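PDB 3III: CocE/NonD family hydrolase from Staphylococcus aureus subsp. aureus COL, which is probably a serine hydrolase of the alpha/beta-hydrolase clan, related to X-Pro dipeptidyl-peptidases and cocaine esterase, although its natural substrate is not established. Local coordinates for residues A[296-301]-A[446-451]. Residues are numbered along the deposited sequence; the frame is centred on the assembly and turned at random.
Sequences GRKEWE and HIENGQ
Lys298 and His446 mark the closest approach of the two backbones, their CA atoms 6.6 Å apart. Residues 296-301 leave strand 290-295 of the large mixed sheet and enter helix 299-304, with Lys298 at the N-cap position. Residues 446-451 lie at strand 447-458 of the five-stranded antiparallel sheet; His446 and Ile447 both face Asp443 in a G1 beta bulge, and the chain turns a corner at Glu448 and Asn449.

The His446 ring packs on the start of helix 299-304. Its CE1 lies 3.3 Å from Trp300 CZ3, the tightest carbon contact here. The two rings are nearly parallel, 11° between planes, but slid apart, and they barely overlap. Lys298 CG lies 3.9 Å from His446 CD2. Glu299 CB sits 3.8 Å from both CE1 and NE2 of His446. The Glu299 chain is extended, and its OE1 is 3.7 Å from His446 CE1. Water 2 joins His446 NE2 to Glu301 N in the first turn of the helix.

Lys298 ends in a salt bridge to Glu448, with NZ 2.7 Å from OE2 on the anti lone pair. The chain bends at chi4 (-60°), which sets the direction of NZ. That ammonium also hydrogen-bonds to Thr93 O and to water 1, which in turn donates to Ile447 O at 2.9 Å. Thr93 OG1 hydrogen-bonds to His446 O, tying a third part of the chain to both segments.

The contact joins the loop and helix start that follow strand 290-295 of the hydrolase sheet to the five-stranded sheet of the C-terminal region. Trp300 also touches a bound palmitic acid, so the contact lies next to the bound fatty acid. The lysine charge is met by a carboxylate, a carbonyl and a water. Glu299 reaches Ser169, the probable nucleophile, so His446 borders the probable active-site region.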
ATOM      1  N   GLY A 296       7.582   4.862   8.526  1.00  9.08           N
ATOM      2  CA  GLY A 296       6.363   5.082   9.292  1.00  9.09           C
ATOM      3  C   GLY A 296       5.874   6.546   9.229  1.00  9.32           C
ATOM      4  O   GLY A 296       5.315   7.075  10.197  1.00  8.81           O
ATOM      5  N   ARG A 297       5.999   7.137   8.057  1.00  8.89           N
ATOM      6  CA  ARG A 297       5.632   8.530   7.789  1.00  8.72           C
ATOM      7  C   ARG A 297       4.513   8.584   6.731  1.00  9.21           C
ATOM      8  O   ARG A 297       3.840   7.583   6.482  1.00  7.79           O
ATOM      9  CB  ARG A 297       6.886   9.275   7.316  1.00  8.95           C
ATOM     10  CG  ARG A 297       8.189   9.018   8.193  1.00  8.49           C
ATOM     11  CD  ARG A 297       7.973   9.519   9.559  1.00  9.42           C
ATOM     12  NE  ARG A 297       9.049   9.098  10.469  1.00  7.95           N
ATOM     13  CZ  ARG A 297      10.103   9.819  10.827  1.00 12.10           C
ATOM     14  NH1 ARG A 297      10.316  11.027  10.318  1.00 13.54           N
ATOM     15  NH2 ARG A 297      10.986   9.271  11.678  1.00 15.24           N
ATOM     16  N   LYS A 298       4.286   9.758   6.136  1.00  8.55           N
ATOM     17  CA  LYS A 298       3.173   9.949   5.229  1.00  9.54           C
ATOM     18  C   LYS A 298       3.543   9.554   3.769  1.00  8.95           C
ATOM     19  O   LYS A 298       4.699   9.644   3.357  1.00  9.42           O
ATOM     20  CB  LYS A 298       2.684  11.415   5.346  1.00 10.28           C
ATOM     21  CG  LYS A 298       1.932  11.749   6.597  1.00  9.70           C
ATOM     22  CD  LYS A 298       1.894  13.275   6.876  1.00  8.20           C
ATOM     23  CE  LYS A 298       1.312  13.630   8.216  1.00  9.01           C
ATOM     24  NZ  LYS A 298      -0.111  13.217   8.511  1.00  6.26           N
ATOM     25  N   GLU A 299       2.550   9.151   3.003  1.00  9.52           N
ATOM     26  CA  GLU A 299       2.729   8.452   1.712  1.00 10.01           C
ATOM     27  C   GLU A 299       3.352   9.269   0.590  1.00  9.70           C
ATOM     28  O   GLU A 299       4.507   8.999   0.187  1.00 10.11           O
ATOM     29  CB  GLU A 299       1.384   7.849   1.280  1.00  9.57           C
ATOM     30  CG  GLU A 299       1.283   7.152  -0.079  1.00 11.08           C
ATOM     31  CD  GLU A 299      -0.141   6.703  -0.378  1.00 11.94           C
ATOM     32  OE1 GLU A 299      -0.977   6.772   0.552  1.00 15.87           O
ATOM     33  OE2 GLU A 299      -0.486   6.311  -1.509  1.00 14.01           O
ATOM     34  N   TRP A 300       2.605  10.241   0.079  1.00 10.16           N
ATOM     35  CA  TRP A 300       3.093  11.089  -1.017  1.00 10.24           C
ATOM     36  C   TRP A 300       4.206  12.010  -0.502  1.00 10.28           C
ATOM     37  O   TRP A 300       5.155  12.311  -1.228  1.00 11.31           O
ATOM     38  CB  TRP A 300       1.967  11.908  -1.668  1.00 11.04           C
ATOM     39  CG  TRP A 300       0.950  11.054  -2.368  1.00 12.72           C
ATOM     40  CD1 TRP A 300       1.064  10.477  -3.611  1.00 13.56           C
ATOM     41  CD2 TRP A 300      -0.319  10.643  -1.858  1.00 14.71           C
ATOM     42  NE1 TRP A 300      -0.058   9.743  -3.898  1.00 12.60           N
ATOM     43  CE2 TRP A 300      -0.911   9.804  -2.832  1.00 12.77           C
ATOM     44  CE3 TRP A 300      -1.007  10.893  -0.659  1.00 16.64           C
ATOM     45  CZ2 TRP A 300      -2.173   9.254  -2.681  1.00 13.54           C
ATOM     46  CZ3 TRP A 300      -2.247  10.334  -0.482  1.00 16.14           C
ATOM     47  CH2 TRP A 300      -2.823   9.495  -1.484  1.00 15.52           C
ATOM     48  N   GLU A 301       4.116  12.462   0.745  1.00  8.73           N
ATOM     49  CA  GLU A 301       5.201  13.252   1.327  1.00 10.01           C
ATOM     50  C   GLU A 301       6.576  12.533   1.243  1.00  9.95           C
ATOM     51  O   GLU A 301       7.588  13.112   0.816  1.00  8.70           O
ATOM     52  CB  GLU A 301       4.848  13.640   2.752  1.00  9.14           C
ATOM     53  CG  GLU A 301       6.038  14.310   3.535  1.00 12.33           C
ATOM     54  CD  GLU A 301       5.652  14.514   4.978  1.00 10.12           C
ATOM     55  OE1 GLU A 301       4.767  15.412   5.238  1.00 14.86           O
ATOM     56  OE2 GLU A 301       6.209  13.803   5.832  1.00 12.30           O
ATOM     57  N   HIS A 446      -3.850   8.667   6.175  1.00  7.66           N
ATOM     58  CA  HIS A 446      -3.233   9.910   6.699  1.00  8.34           C
ATOM     59  C   HIS A 446      -3.902  10.399   7.991  1.00  8.96           C
ATOM     60  O   HIS A 446      -4.179  11.574   8.135  1.00  9.83           O
ATOM     61  CB  HIS A 446      -3.210  11.029   5.648  1.00  8.27           C
ATOM     62  CG  HIS A 446      -2.282  10.737   4.511  1.00  9.55           C
ATOM     63  ND1 HIS A 446      -2.571   9.786   3.558  1.00  5.61           N
ATOM     64  CD2 HIS A 446      -1.058  11.224   4.208  1.00  8.94           C
ATOM     65  CE1 HIS A 446      -1.547   9.697   2.724  1.00 11.35           C
ATOM     66  NE2 HIS A 446      -0.615  10.562   3.093  1.00  7.78           N
ATOM     67  N   ILE A 447      -4.228   9.472   8.880  1.00  8.17           N
ATOM     68  CA  ILE A 447      -4.672   9.850  10.221  1.00  7.86           C
ATOM     69  C   ILE A 447      -3.454   9.906  11.139  1.00  7.33           C
ATOM     70  O   ILE A 447      -2.439   9.303  10.852  1.00  6.83           O
ATOM     71  CB  ILE A 447      -5.775   8.914  10.809  1.00  7.28           C
ATOM     72  CG1 ILE A 447      -5.247   7.481  11.086  1.00  7.54           C
ATOM     73  CG2 ILE A 447      -6.999   8.930   9.865  1.00  8.41           C
ATOM     74  CD1 ILE A 447      -6.364   6.565  11.825  1.00  5.47           C
ATOM     75  N   GLU A 448      -3.532  10.747  12.153  1.00  8.07           N
ATOM     76  CA  GLU A 448      -2.407  10.913  13.103  1.00  8.77           C
ATOM     77  C   GLU A 448      -2.690  10.319  14.474  1.00  9.84           C
ATOM     78  O   GLU A 448      -1.780  10.271  15.318  1.00 10.71           O
ATOM     79  CB  GLU A 448      -2.024  12.385  13.213  1.00  9.50           C
ATOM     80  CG  GLU A 448      -1.602  12.936  11.833  1.00  8.56           C
ATOM     81  CD  GLU A 448      -1.002  14.313  11.848  1.00 11.22           C
ATOM     82  OE1 GLU A 448      -0.999  15.007  12.903  1.00  9.46           O
ATOM     83  OE2 GLU A 448      -0.515  14.730  10.755  1.00 12.41           O
ATOM     84  N   ASN A 449      -3.920   9.861  14.691  1.00  9.41           N
ATOM     85  CA  ASN A 449      -4.291   9.164  15.967  1.00  9.17           C
ATOM     86  C   ASN A 449      -4.395   7.662  15.803  1.00  9.04           C
ATOM     87  O   ASN A 449      -5.225   7.016  16.446  1.00  9.84           O
ATOM     88  CB  ASN A 449      -5.633   9.717  16.513  1.00 10.55           C
ATOM     89  CG  ASN A 449      -6.826   9.411  15.588  1.00 12.93           C
ATOM     90  OD1 ASN A 449      -6.658   9.238  14.389  1.00  7.82           O
ATOM     91  ND2 ASN A 449      -8.018   9.261  16.181  1.00 13.31           N
ATOM     92  N   GLY A 450      -3.538   7.091  14.961  1.00  7.47           N
ATOM     93  CA  GLY A 450      -3.525   5.696  14.723  1.00  8.92           C
ATOM     94  C   GLY A 450      -2.764   4.886  15.753  1.00  8.88           C
ATOM     95  O   GLY A 450      -2.299   5.383  16.781  1.00  7.99           O
ATOM     96  N   GLN A 451      -2.630   3.602  15.456  1.00  9.06           N
ATOM     97  CA  GLN A 451      -2.110   2.660  16.422  1.00  8.16           C
ATOM     98  C   GLN A 451      -0.917   1.927  15.812  1.00  8.32           C
ATOM     99  O   GLN A 451      -0.357   2.357  14.820  1.00  9.07           O
ATOM    100  CB  GLN A 451      -3.237   1.733  16.933  1.00  7.75           C
ATOM    101  CG  GLN A 451      -3.808   0.737  15.912  1.00  7.26           C
ATOM    102  CD  GLN A 451      -5.144   0.008  16.407  1.00  8.12           C
ATOM    103  OE1 GLN A 451      -5.596   0.234  17.504  1.00 11.94           O
ATOM    104  NE2 GLN A 451      -5.722  -0.849  15.565  1.00  7.32           N
TER
HETATM  105  O   HOH W   1      -0.440  10.418   9.072  1.00  8.16           O
HETATM  106  O   HOH W   2       1.373  12.268   1.943  1.00  7.99           O